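Long-range contacts in phosphoserine aminotransferase (Bacillus circulans, PDB 2C0R), which catalyses the reversible, pyridoxal phosphate-dependent transfer of an amino group between glutamate and phosphorylated oxo acids, supplying phosphoserine for serine biosynthesis and phosphohydroxythreonine for pyridoxine biosynthesis: residues Y97-G101 / Y128-P132; N268-A272 / D297-T301; L131-I137 / A157-P163; F285-C289 / T301-A305; I178-P182 / L261-Q265. The protein carries 1 engineered substitution. All blocks are in the same frame, centred on the assembly; numbering follows the deposited sequence.

Contact 1. Residues Y97-G101 / Y128-P132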
# COMPACT_ATOMS: atom_id res chain seq x y z
N TYR A 97 -20.71 -3.51 -17.49
CA TYR A 97 -20.10 -4.61 -16.73
C TYR A 97 -20.52 -5.99 -17.24
O TYR A 97 -21.69 -6.16 -17.58
CB TYR A 97 -20.44 -4.46 -15.22
CG TYR A 97 -19.52 -3.37 -14.65
CD1 TYR A 97 -19.83 -2.03 -14.85
CD2 TYR A 97 -18.37 -3.70 -13.96
CE1 TYR A 97 -19.05 -1.02 -14.36
CE2 TYR A 97 -17.55 -2.67 -13.49
CZ TYR A 97 -17.90 -1.35 -13.69
OH TYR A 97 -17.09 -0.32 -13.25
N VAL A 98 -19.57 -6.92 -17.31
CA VAL A 98 -19.92 -8.34 -17.49
C VAL A 98 -20.00 -8.97 -16.11
O VAL A 98 -18.97 -8.92 -15.41
CB VAL A 98 -18.85 -9.01 -18.35
CG1 VAL A 98 -19.21 -10.51 -18.56
CG2 VAL A 98 -18.63 -8.28 -19.67
N MET A 99 -21.14 -9.51 -15.72
CA MET A 99 -21.43 -9.91 -14.35
C MET A 99 -21.25 -11.42 -14.22
O MET A 99 -22.11 -12.21 -14.57
CB MET A 99 -22.81 -9.47 -13.87
CG MET A 99 -23.06 -7.99 -14.07
SD MET A 99 -21.83 -6.94 -13.23
CE MET A 99 -22.13 -7.47 -11.53
N THR A 100 -20.08 -11.80 -13.70
CA THR A 100 -19.64 -13.20 -13.67
C THR A 100 -19.52 -13.73 -12.27
O THR A 100 -19.06 -14.87 -12.09
CB THR A 100 -18.27 -13.36 -14.40
OG1 THR A 100 -17.43 -12.26 -13.97
CG2 THR A 100 -18.47 -13.23 -15.90
N GLY A 101 -19.89 -12.97 -11.25
CA GLY A 101 -19.72 -13.55 -9.91
C GLY A 101 -19.32 -12.45 -8.93
O GLY A 101 -19.57 -11.24 -9.07
N TYR A 128 -23.76 -18.24 -11.59
CA TYR A 128 -22.39 -17.91 -12.01
C TYR A 128 -21.58 -19.14 -12.37
O TYR A 128 -20.35 -19.13 -12.46
CB TYR A 128 -21.65 -17.11 -10.93
CG TYR A 128 -22.42 -15.84 -10.62
CD1 TYR A 128 -23.02 -15.64 -9.38
CD2 TYR A 128 -22.59 -14.83 -11.56
CE1 TYR A 128 -23.73 -14.49 -9.09
CE2 TYR A 128 -23.29 -13.67 -11.28
CZ TYR A 128 -23.86 -13.50 -10.05
OH TYR A 128 -24.58 -12.37 -9.74
N MET A 129 -22.23 -20.27 -12.62
CA MET A 129 -21.50 -21.46 -13.01
C MET A 129 -21.20 -21.53 -14.49
O MET A 129 -20.31 -22.30 -14.85
CB MET A 129 -22.34 -22.69 -12.62
CG MET A 129 -22.08 -23.18 -11.24
SD MET A 129 -23.34 -24.48 -10.78
CE MET A 129 -24.19 -23.07 -10.00
N THR A 130 -21.91 -20.78 -15.33
CA THR A 130 -21.68 -20.84 -16.76
C THR A 130 -21.28 -19.45 -17.25
O THR A 130 -22.15 -18.58 -17.28
CB THR A 130 -22.96 -21.27 -17.51
OG1 THR A 130 -23.37 -22.52 -16.95
CG2 THR A 130 -22.71 -21.45 -19.01
N LEU A 131 -20.02 -19.26 -17.62
CA LEU A 131 -19.67 -17.90 -18.04
C LEU A 131 -20.48 -17.50 -19.26
O LEU A 131 -20.86 -18.33 -20.09
CB LEU A 131 -18.20 -17.85 -18.41
CG LEU A 131 -17.26 -17.90 -17.22
CD1 LEU A 131 -15.85 -18.31 -17.65
CD2 LEU A 131 -17.31 -16.55 -16.52
N PRO A 132 -20.74 -16.23 -19.41
CA PRO A 132 -21.38 -15.75 -20.63
C PRO A 132 -20.43 -16.02 -21.78
O PRO A 132 -19.23 -15.82 -21.72
CB PRO A 132 -21.52 -14.26 -20.44
CG PRO A 132 -20.88 -13.92 -19.15
CD PRO A 132 -20.41 -15.16 -18.44
O HOH W 1 -19.68 -16.81 -13.94
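Tyr128 lays one face of its ring over Gly101, where the chain leaves strand 94-99 and turns into helix 102-114. Gly101 CA sits 3.6 Å from the centroid of the Tyr128 ring and only 16° off its normal, a CH-pi contact displaced toward the rim, while Met99 O lies in the ring plane at the edge. Tyr128 CD2 comes within 3.3 Å of Gly101 N. The backbone angles of Gly101 (phi 144°) by themselves call for glycine, since a side chain would be pressed against the preceding carbonyl oxygen. Thr100 is the second main participant. Its chi1 of 44° sets OG1 between the backbone N and the carbonyl carbon, where it hydrogen-bonds Glu152 OE2, and turns the methyl to the loop, where Thr100 CG2 packs 3.6 Å from Leu131 CD2 and 3.7 Å from Pro132 CD. The ring of Pro132 then extends this apolar patch down the strand, its CG lying 3.8 Å from Val98 CG1. No direct hydrogen bond joins 97-101 to 128-132; instead one water donates to both Thr100 O and Tyr128 O, at 2.8 Å each. The strand end therefore meets the loop through methyl, proline and ring surfaces, with one water donating to a carbonyl on each side. Cohesion here depends on shape and dispersion more than on directional bonds, at a turn that leads into the helix carrying the cofactor-binding residue Trp103.

Contact 2. Residues N268-A272 / D297-T301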
# COMPACT_ATOMS: atom_id res chain seq x y z
N ASN A 268 0.89 -24.33 -14.92
CA ASN A 268 -0.39 -24.21 -14.24
C ASN A 268 -1.43 -25.13 -14.86
O ASN A 268 -2.24 -25.63 -14.11
CB ASN A 268 -0.85 -22.75 -14.34
CG ASN A 268 0.06 -21.78 -13.61
OD1 ASN A 268 0.84 -22.17 -12.76
ND2 ASN A 268 -0.04 -20.51 -13.99
N ARG A 269 -1.40 -25.31 -16.19
CA ARG A 269 -2.38 -26.24 -16.77
C ARG A 269 -2.16 -27.63 -16.21
O ARG A 269 -3.11 -28.38 -15.95
CB ARG A 269 -2.23 -26.20 -18.28
CG ARG A 269 -3.17 -27.16 -19.04
CD ARG A 269 -4.56 -26.67 -19.24
NE ARG A 269 -5.43 -26.57 -18.08
CZ ARG A 269 -6.16 -27.60 -17.64
NH1 ARG A 269 -6.10 -28.81 -18.22
NH2 ARG A 269 -6.94 -27.40 -16.59
N LYS A 270 -0.86 -27.99 -16.07
CA LYS A 270 -0.55 -29.30 -15.51
C LYS A 270 -1.06 -29.46 -14.09
O LYS A 270 -1.61 -30.48 -13.69
CB LYS A 270 0.96 -29.44 -15.57
CG LYS A 270 1.56 -30.63 -14.84
CD LYS A 270 3.07 -30.58 -15.00
CE LYS A 270 3.74 -31.63 -14.12
NZ LYS A 270 5.22 -31.42 -14.19
N LYS A 271 -0.83 -28.41 -13.27
CA LYS A 271 -1.35 -28.41 -11.91
C LYS A 271 -2.86 -28.54 -11.87
O LYS A 271 -3.43 -29.34 -11.12
CB LYS A 271 -0.97 -27.11 -11.16
CG LYS A 271 0.52 -27.03 -10.85
CD LYS A 271 1.06 -25.59 -10.84
CE LYS A 271 0.19 -24.62 -10.10
NZ LYS A 271 0.83 -23.28 -10.03
N ALA A 272 -3.55 -27.71 -12.66
CA ALA A 272 -5.00 -27.70 -12.63
C ALA A 272 -5.55 -29.04 -13.12
O ALA A 272 -6.54 -29.52 -12.56
CB ALA A 272 -5.51 -26.56 -13.52
N ASP A 297 -8.05 -22.12 -14.03
CA ASP A 297 -6.78 -22.78 -13.76
C ASP A 297 -6.08 -22.11 -12.58
O ASP A 297 -4.98 -22.55 -12.27
CB ASP A 297 -5.82 -22.77 -14.94
CG ASP A 297 -6.08 -23.95 -15.88
OD1 ASP A 297 -7.03 -24.72 -15.67
OD2 ASP A 297 -5.32 -24.09 -16.85
N MET A 298 -6.67 -21.12 -11.96
CA MET A 298 -6.07 -20.42 -10.83
C MET A 298 -6.78 -20.75 -9.52
O MET A 298 -6.14 -20.80 -8.48
CB MET A 298 -6.13 -18.89 -11.03
CG MET A 298 -5.28 -18.42 -12.22
SD MET A 298 -3.54 -18.24 -11.78
CE MET A 298 -2.85 -19.80 -12.36
N ASN A 299 -8.10 -20.88 -9.54
CA ASN A 299 -8.87 -21.15 -8.32
C ASN A 299 -9.85 -22.28 -8.65
O ASN A 299 -10.81 -22.04 -9.37
CB ASN A 299 -9.63 -19.93 -7.76
CG ASN A 299 -8.74 -18.70 -7.65
OD1 ASN A 299 -8.65 -17.89 -8.57
ND2 ASN A 299 -8.10 -18.58 -6.49
N ILE A 300 -9.55 -23.46 -8.12
CA ILE A 300 -10.41 -24.61 -8.39
C ILE A 300 -11.37 -24.82 -7.26
O ILE A 300 -10.99 -25.07 -6.12
CB ILE A 300 -9.53 -25.84 -8.58
CG1 ILE A 300 -8.58 -25.64 -9.77
CG2 ILE A 300 -10.40 -27.08 -8.68
CD1 ILE A 300 -7.76 -26.87 -10.10
N THR A 301 -12.65 -24.70 -7.59
CA THR A 301 -13.65 -24.78 -6.53
C THR A 301 -14.40 -26.08 -6.66
O THR A 301 -14.68 -26.59 -7.75
CB THR A 301 -14.58 -23.57 -6.59
OG1 THR A 301 -15.06 -23.48 -7.95
CG2 THR A 301 -13.79 -22.28 -6.28
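Arg269 grips the carboxylate of Asp297 side-on, a bidentate salt bridge from helix 260-280 to the loop leading into strand 299-303. Arg269 NE donates to Asp297 OD2 at 2.8 Å and Arg269 NH2 to Asp297 OD1, also at 2.8 Å, each with an N-H...O angle of 170°. OD2 is approached on its syn lone pair, whereas OD1 is met on the syn side but 23° out of the carboxylate plane; the two flat groups remain nearly coplanar. The arginine leaves the helix with CG anti to the backbone N (chi1 178°) and then bends twice, which folds its guanidinium back to the acid. Next to this pair, Ala272 CB lies 3.2 Å from Asp297 OD1, and Ile300 CD1 packs 4.1 Å from Ala272 CB. Within the helix, Lys271 NZ donates to Asn268 OD1 at 2.9 Å from above the amide plane; with the carbonyls of Ile338, Tyr339 and Val342, four oxygens surround NZ, so at least one N-H must be shared. Asn268 ND2 bonds Asn340 OD1 and has Met298 CE 3.3 Å away. The side chain of Met298 lies about 9 Å from the bound pyridoxal phosphate. Gln158 OE1 takes the backbone N of Asp297. Two nearly straight bonds, one to each carboxylate oxygen, fix the rotation of both charged groups, and such pairing would be expected to favour an ionised Asp297 and to pin the loop to the helix.

Contact 3. Residues L131-I137 / A157-P163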
# COMPACT_ATOMS: atom_id res chain seq x y z
N LEU A 131 -20.02 -19.26 -17.62
CA LEU A 131 -19.67 -17.90 -18.04
C LEU A 131 -20.48 -17.50 -19.26
O LEU A 131 -20.86 -18.33 -20.09
CB LEU A 131 -18.20 -17.85 -18.41
CG LEU A 131 -17.26 -17.90 -17.22
CD1 LEU A 131 -15.85 -18.31 -17.65
CD2 LEU A 131 -17.31 -16.55 -16.52
N PRO A 132 -20.74 -16.23 -19.41
CA PRO A 132 -21.38 -15.75 -20.63
C PRO A 132 -20.43 -16.02 -21.78
O PRO A 132 -19.23 -15.82 -21.72
CB PRO A 132 -21.52 -14.26 -20.44
CG PRO A 132 -20.88 -13.92 -19.15
CD PRO A 132 -20.41 -15.16 -18.44
N LYS A 133 -21.02 -16.50 -22.87
CA LYS A 133 -20.26 -16.53 -24.11
C LYS A 133 -19.96 -15.11 -24.59
O LYS A 133 -20.73 -14.16 -24.31
CB LYS A 133 -21.07 -17.25 -25.19
CG LYS A 133 -21.40 -18.69 -24.85
CD LYS A 133 -22.31 -19.33 -25.91
CE LYS A 133 -22.54 -20.82 -25.68
NZ LYS A 133 -22.99 -21.58 -26.88
N LEU A 134 -18.89 -14.96 -25.36
CA LEU A 134 -18.52 -13.59 -25.79
C LEU A 134 -19.63 -12.95 -26.61
O LEU A 134 -19.82 -11.71 -26.55
CB LEU A 134 -17.17 -13.64 -26.51
CG LEU A 134 -15.94 -13.96 -25.66
CD1 LEU A 134 -14.66 -13.60 -26.39
CD2 LEU A 134 -15.97 -13.27 -24.30
N GLN A 135 -20.39 -13.75 -27.34
CA GLN A 135 -21.50 -13.34 -28.22
C GLN A 135 -22.64 -12.71 -27.44
O GLN A 135 -23.44 -11.94 -27.96
CB GLN A 135 -22.01 -14.54 -29.00
N GLU A 136 -22.70 -13.07 -26.15
CA GLU A 136 -23.77 -12.55 -25.31
C GLU A 136 -23.41 -11.17 -24.77
O GLU A 136 -24.32 -10.56 -24.20
CB GLU A 136 -24.11 -13.42 -24.10
CG GLU A 136 -24.39 -14.88 -24.33
CD GLU A 136 -24.31 -15.63 -23.02
OE1 GLU A 136 -24.73 -15.10 -21.97
OE2 GLU A 136 -23.80 -16.75 -23.05
N ILE A 137 -22.18 -10.70 -24.89
CA ILE A 137 -21.85 -9.36 -24.36
C ILE A 137 -22.35 -8.25 -25.25
O ILE A 137 -21.99 -8.13 -26.41
CB ILE A 137 -20.33 -9.20 -24.15
CG1 ILE A 137 -19.81 -10.28 -23.24
CG2 ILE A 137 -20.06 -7.78 -23.67
CD1 ILE A 137 -18.32 -10.39 -23.07
N ALA A 157 -14.31 -19.49 -11.79
CA ALA A 157 -14.59 -19.42 -13.21
C ALA A 157 -13.56 -18.49 -13.86
O ALA A 157 -13.04 -17.55 -13.22
CB ALA A 157 -15.99 -18.91 -13.52
N GLN A 158 -13.25 -18.73 -15.12
CA GLN A 158 -12.23 -17.96 -15.81
C GLN A 158 -12.52 -17.86 -17.30
O GLN A 158 -12.83 -18.89 -17.95
CB GLN A 158 -10.88 -18.67 -15.60
CG GLN A 158 -9.73 -17.85 -16.23
CD GLN A 158 -8.42 -18.60 -15.95
OE1 GLN A 158 -8.42 -19.86 -15.86
NE2 GLN A 158 -7.33 -17.86 -15.79
N PHE A 159 -12.43 -16.68 -17.86
CA PHE A 159 -12.50 -16.54 -19.31
C PHE A 159 -11.24 -17.05 -19.98
O PHE A 159 -10.13 -16.78 -19.52
CB PHE A 159 -12.65 -15.06 -19.74
CG PHE A 159 -14.01 -14.48 -19.47
CD1 PHE A 159 -14.25 -13.60 -18.44
CD2 PHE A 159 -15.11 -14.85 -20.28
CE1 PHE A 159 -15.51 -13.05 -18.21
CE2 PHE A 159 -16.37 -14.30 -20.06
CZ PHE A 159 -16.58 -13.41 -19.01
N LYS A 160 -11.47 -17.75 -21.09
CA LYS A 160 -10.32 -18.18 -21.89
C LYS A 160 -9.97 -17.17 -22.97
O LYS A 160 -8.91 -17.25 -23.56
CB LYS A 160 -10.59 -19.49 -22.62
CG LYS A 160 -11.00 -20.61 -21.64
CD LYS A 160 -11.20 -21.87 -22.52
CE LYS A 160 -12.22 -22.80 -21.86
NZ LYS A 160 -11.67 -23.30 -20.59
N ALA A 161 -10.88 -16.26 -23.26
CA ALA A 161 -10.69 -15.30 -24.33
C ALA A 161 -11.56 -14.09 -24.01
O ALA A 161 -12.53 -14.20 -23.26
CB ALA A 161 -11.10 -15.86 -25.69
N PHE A 162 -11.21 -12.97 -24.60
CA PHE A 162 -11.81 -11.67 -24.33
C PHE A 162 -12.43 -11.11 -25.62
O PHE A 162 -11.97 -11.39 -26.73
CB PHE A 162 -10.73 -10.72 -23.81
CG PHE A 162 -10.01 -11.34 -22.61
CD1 PHE A 162 -8.68 -11.70 -22.73
CD2 PHE A 162 -10.69 -11.51 -21.42
CE1 PHE A 162 -8.00 -12.23 -21.64
CE2 PHE A 162 -9.99 -12.09 -20.36
CZ PHE A 162 -8.66 -12.48 -20.46
N PRO A 163 -13.46 -10.32 -25.40
CA PRO A 163 -14.24 -9.78 -26.53
C PRO A 163 -13.51 -8.62 -27.17
O PRO A 163 -12.66 -7.95 -26.57
CB PRO A 163 -15.50 -9.25 -25.84
CG PRO A 163 -14.93 -8.73 -24.54
CD PRO A 163 -13.97 -9.84 -24.09
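Leu131 drops its two methyls into a hollow formed by Ala157, Gln158 and Phe159. One branch, CD1, is pushed tightly against the backbone, 3.1 Å from Gln158 O; the other, CD2, rises over the face of Phe159, 4.3 Å from the ring centroid and 17° off the ring normal. Ala157 CB forms one wall, 4.0 Å from Leu131 CG. The Phe159 ring, its CG anti to the carbonyl carbon (chi1 -73°), is itself a bump directed into the opposing loop: it crosses Leu131 obliquely, and its rim reaches Pro132, whose carbonyl oxygen lies near the ring plane, 3.6 Å from Phe159 CE2. A second bump follows at Leu134, in the short 3-10 turn 134-136. Its CD1 settles on the peptide between Phe162 and Pro163, 3.4 Å from Phe162 C, while its CD2 touches Pro163 CD at 4.0 Å, crossing the proline at about a right angle. Next to it Ile137 CD1 lies 4.1 Å from Pro163 CG, so that two aliphatic tips share one ring. The turn is tied off internally, since Lys133 N donates to Glu136 OE2 at 2.8 Å. The loop thus runs alongside segment 157-163, in the same direction. Beyond it, Ile137 and Pro132 touch strands 94-99 and 117-122, and Pro163 rests on Leu146 and Leu148 of strand 143-149, placing the contact against the three strands at the 117-122 end of the seven-stranded sheet.

Contact 4. Residues F285-C289 / T301-A305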
# COMPACT_ATOMS: atom_id res chain seq x y z
N PHE A 285 -17.88 -38.06 -5.32
CA PHE A 285 -17.59 -37.61 -3.95
C PHE A 285 -17.16 -36.14 -3.89
O PHE A 285 -17.46 -35.45 -2.92
CB PHE A 285 -16.47 -38.46 -3.37
CG PHE A 285 -16.17 -38.19 -1.90
CD1 PHE A 285 -16.88 -38.78 -0.87
CD2 PHE A 285 -15.15 -37.30 -1.55
CE1 PHE A 285 -16.61 -38.51 0.47
CE2 PHE A 285 -14.88 -37.06 -0.22
CZ PHE A 285 -15.57 -37.65 0.81
N TYR A 286 -16.46 -35.70 -4.91
CA TYR A 286 -16.09 -34.32 -5.13
C TYR A 286 -16.86 -33.81 -6.36
O TYR A 286 -16.92 -34.53 -7.35
CB TYR A 286 -14.59 -34.10 -5.39
CG TYR A 286 -13.75 -34.55 -4.20
CD1 TYR A 286 -12.88 -35.63 -4.37
CD2 TYR A 286 -13.84 -33.93 -2.96
CE1 TYR A 286 -12.10 -36.06 -3.32
CE2 TYR A 286 -13.07 -34.39 -1.90
CZ TYR A 286 -12.21 -35.46 -2.10
OH TYR A 286 -11.43 -35.95 -1.08
N ARG A 287 -17.42 -32.62 -6.35
CA ARG A 287 -18.09 -32.06 -7.50
C ARG A 287 -17.56 -30.64 -7.74
O ARG A 287 -17.39 -29.87 -6.77
CB ARG A 287 -19.58 -31.89 -7.30
CG ARG A 287 -20.44 -33.10 -7.09
CD ARG A 287 -21.82 -32.87 -6.52
NE ARG A 287 -22.24 -31.57 -6.02
CZ ARG A 287 -22.47 -31.25 -4.75
NH1 ARG A 287 -22.32 -32.13 -3.76
NH2 ARG A 287 -22.84 -30.02 -4.45
N GLY A 288 -17.36 -30.29 -8.99
CA GLY A 288 -16.92 -28.91 -9.24
C GLY A 288 -18.04 -27.89 -9.03
O GLY A 288 -19.21 -28.27 -8.93
N CYS A 289 -17.76 -26.59 -8.97
CA CYS A 289 -18.71 -25.52 -8.67
C CYS A 289 -19.06 -24.52 -9.77
O CYS A 289 -19.85 -23.51 -9.60
CB CYS A 289 -18.16 -24.66 -7.50
SG CYS A 289 -18.38 -25.62 -5.99
N THR A 301 -12.65 -24.70 -7.59
CA THR A 301 -13.65 -24.78 -6.53
C THR A 301 -14.40 -26.08 -6.66
O THR A 301 -14.68 -26.59 -7.75
CB THR A 301 -14.58 -23.57 -6.59
OG1 THR A 301 -15.06 -23.48 -7.95
CG2 THR A 301 -13.79 -22.28 -6.28
N PHE A 302 -14.69 -26.66 -5.49
CA PHE A 302 -15.41 -27.93 -5.49
C PHE A 302 -16.13 -28.13 -4.15
O PHE A 302 -15.88 -27.42 -3.18
CB PHE A 302 -14.46 -29.10 -5.81
CG PHE A 302 -13.27 -29.29 -4.90
CD1 PHE A 302 -13.29 -30.36 -4.01
CD2 PHE A 302 -12.19 -28.44 -4.91
CE1 PHE A 302 -12.21 -30.57 -3.17
CE2 PHE A 302 -11.10 -28.67 -4.07
CZ PHE A 302 -11.12 -29.74 -3.18
N ARG A 303 -17.06 -29.11 -4.19
CA ARG A 303 -17.90 -29.33 -3.04
C ARG A 303 -17.93 -30.82 -2.71
O ARG A 303 -17.72 -31.66 -3.60
CB ARG A 303 -19.35 -28.94 -3.30
CG ARG A 303 -19.71 -27.62 -3.87
CD ARG A 303 -21.22 -27.54 -3.98
NE ARG A 303 -21.69 -26.18 -4.14
CZ ARG A 303 -21.53 -25.02 -3.53
NH1 ARG A 303 -20.75 -24.84 -2.47
NH2 ARG A 303 -22.17 -23.96 -4.01
N LEU A 304 -18.23 -31.08 -1.45
CA LEU A 304 -18.56 -32.45 -1.03
C LEU A 304 -20.07 -32.52 -0.78
O LEU A 304 -20.76 -31.56 -1.06
CB LEU A 304 -17.79 -32.83 0.22
CG LEU A 304 -16.30 -33.12 0.01
CD1 LEU A 304 -15.52 -31.91 -0.44
CD2 LEU A 304 -15.76 -33.64 1.35
N ALA A 305 -20.57 -33.63 -0.25
CA ALA A 305 -22.01 -33.89 -0.19
C ALA A 305 -22.67 -33.03 0.86
O ALA A 305 -23.88 -32.77 0.79
CB ALA A 305 -22.25 -35.35 0.12
O HOH W 2 -18.82 -35.93 -0.69
O HOH W 3 -15.10 -25.97 -10.22
O HOH W 4 -22.00 -23.27 -7.24
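Thr301 O accepts from two donors: a water at 2.6 Å and, more weakly, the backbone N of Cys289 at 3.3 Å. The same water accepts from Cys289 N at 3.0 Å, so it bridges the two segments where their direct bond is long. Two residues on, the pairing is firmer: Arg303 N donates to Arg287 O at 2.7 Å, and Arg287 N returns a bond to Arg303 O at 2.9 Å. These bonds define an antiparallel beta hairpin of strands 287-288 and 299-303, extended by strand 334-337 into the three-stranded sheet of the C-terminal part of this class-V aminotransferase. On the face bearing both arginines, Arg303 CB lies over the Arg287 guanidinium and Cys289 SG over that of Arg303. Arg287 NH1 bonds Leu304 O weakly, and Arg303 NH1 reaches Val331 O. On the buried side, the Phe302 ring sets its edge toward the face of Tyr286, centroids 5.6 Å apart and planes at 83°; a chi1 of 58°, which places CG between the backbone N and carbonyl carbon, brings it there. Leu304 CD1 meets the edge of Tyr286, 3.6 Å from CD2. The Tyr286 hydroxyl bonds Met354 O of helix 344-361, whose Phe357 touches Phe285, Tyr286 and Leu304.

Contact 5. Residues I178-P182 / L261-Q265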
# COMPACT_ATOMS: atom_id res chain seq x y z
N ILE A 178 -3.43 -12.48 -13.55
CA ILE A 178 -2.51 -11.73 -14.39
C ILE A 178 -1.16 -12.39 -14.43
O ILE A 178 -0.61 -12.84 -13.41
CB ILE A 178 -2.40 -10.27 -13.90
CG1 ILE A 178 -1.87 -9.38 -15.04
CG2 ILE A 178 -1.56 -10.19 -12.64
CD1 ILE A 178 -1.89 -7.91 -14.70
N LEU A 179 -0.57 -12.44 -15.61
CA LEU A 179 0.71 -13.11 -15.88
C LEU A 179 0.70 -14.59 -15.50
O LEU A 179 1.74 -15.15 -15.18
CB LEU A 179 1.89 -12.37 -15.21
CG LEU A 179 1.96 -10.88 -15.42
CD1 LEU A 179 3.29 -10.35 -14.83
CD2 LEU A 179 1.85 -10.47 -16.89
N SER A 180 -0.48 -15.20 -15.65
CA SER A 180 -0.57 -16.66 -15.60
C SER A 180 -0.61 -17.25 -17.00
O SER A 180 -0.49 -18.48 -17.16
CB SER A 180 -1.83 -17.11 -14.87
OG SER A 180 -3.00 -16.74 -15.54
N ARG A 181 -0.78 -16.39 -18.00
CA ARG A 181 -1.04 -16.88 -19.34
C ARG A 181 -0.79 -15.75 -20.32
O ARG A 181 -1.00 -14.60 -19.94
CB ARG A 181 -2.49 -17.40 -19.50
CG ARG A 181 -3.58 -16.46 -19.01
CD ARG A 181 -4.93 -16.56 -19.72
NE ARG A 181 -5.87 -15.69 -18.97
CZ ARG A 181 -7.19 -15.91 -19.00
NH1 ARG A 181 -8.04 -15.13 -18.31
NH2 ARG A 181 -7.65 -16.92 -19.75
N PRO A 182 -0.38 -16.05 -21.53
CA PRO A 182 -0.28 -14.99 -22.54
C PRO A 182 -1.67 -14.43 -22.79
O PRO A 182 -2.71 -15.08 -22.75
CB PRO A 182 0.20 -15.71 -23.79
CG PRO A 182 0.79 -16.99 -23.29
CD PRO A 182 0.01 -17.37 -22.05
N LEU A 261 5.35 -16.29 -19.89
CA LEU A 261 3.96 -16.58 -19.69
C LEU A 261 3.58 -17.92 -20.30
O LEU A 261 2.72 -18.59 -19.74
CB LEU A 261 3.10 -15.44 -20.28
CG LEU A 261 3.37 -14.06 -19.68
CD1 LEU A 261 2.39 -13.05 -20.22
CD2 LEU A 261 3.33 -14.15 -18.16
N GLU A 262 4.22 -18.30 -21.39
CA GLU A 262 3.96 -19.63 -21.94
C GLU A 262 4.41 -20.71 -20.96
O GLU A 262 3.74 -21.72 -20.80
CB GLU A 262 4.68 -19.84 -23.27
CG GLU A 262 4.06 -19.11 -24.42
CD GLU A 262 2.82 -19.73 -25.01
OE1 GLU A 262 2.38 -20.78 -24.48
OE2 GLU A 262 2.34 -19.13 -26.00
N GLY A 263 5.55 -20.48 -20.30
CA GLY A 263 6.02 -21.51 -19.36
C GLY A 263 5.12 -21.62 -18.15
O GLY A 263 4.83 -22.79 -17.80
N VAL A 264 4.70 -20.52 -17.52
CA VAL A 264 3.87 -20.63 -16.34
C VAL A 264 2.50 -21.17 -16.72
O VAL A 264 1.90 -21.96 -15.99
CB VAL A 264 3.73 -19.33 -15.52
CG1 VAL A 264 5.11 -19.01 -14.90
CG2 VAL A 264 3.21 -18.17 -16.34
N GLN A 265 2.03 -20.84 -17.92
CA GLN A 265 0.75 -21.38 -18.37
C GLN A 265 0.80 -22.89 -18.44
O GLN A 265 -0.14 -23.57 -18.00
CB GLN A 265 0.40 -20.77 -19.75
CG GLN A 265 -0.99 -21.25 -20.18
CD GLN A 265 -1.37 -20.74 -21.55
OE1 GLN A 265 -0.59 -20.70 -22.51
NE2 GLN A 265 -2.64 -20.34 -21.60
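Leu261 spreads its isobutyl group against the loop 178-182, one methyl on each of two peptide carbonyls. Its CD2 lies 3.5 Å from Leu179 O and against Leu179 CB at 3.7 Å, while CD1 approaches Arg181 O at 3.7 Å and CB comes up to the Pro182 nitrogen. In this class-V aminotransferase, whose cofactor domain has the type I PLP fold, the loop connects strands 170-173 and 190-194 of the central sheet, and the contact lays it against the first turns of helix 260-280. Leu179 has left-handed backbone angles, a kink that probably contributes to turning successive carbonyls to the helix: Ser180 O comes within 3.4 Å of Gln265 CA, a CA-H...O contact, and Val264 CG2 touches both Leu179 O and Ser180 O. No hydrogen bond passes between the two segments. Several polar groups of the loop bond elsewhere: Leu179 O accepts from Asn340 ND2, and Ser180 OG bonds Asp177 O. The guanidinium of Arg181 leads away from the helix to a salt bridge with Asp177 and a short, probable hydrogen bond with Phe159 O. At the exposed border, Glu262 bends at chi2 to bring its carboxylate up to the Pro182 ring, OE2 lying 3.8 Å from Pro182 CG. Gln265, with CG anti to its backbone N (chi1 -176°) and the chain straight beyond it, carries its amide across the proline at about a right angle. That amide sits with OE1 3.4 Å from Pro182 CD and NE2 3.6 Å from Arg181 CB.

Overall arrangement
From the N terminus, contact 1 closes the first loop, returning the chain to the end of strand 94-99 after helix 102-114 and strand 117-122. Contact 3 opens where it ends, sharing Leu131 and Pro132, and carries the chain past strand 143-149 to the strand 157-158. Contact 5 makes the longest closure, from the loop 178-182 to helix 260-280. That helix also opens contact 2, which crosses contact 4: contact 4 starts within the span of contact 2, and the two end on strand 299-303, sharing Thr301. Probable hydrogen bonds of Phe159 with Arg181 and of Gln158 with Asp297 tie the hairpin segment 157-163 to the loop 178-182 and to the loop before strand 299-303.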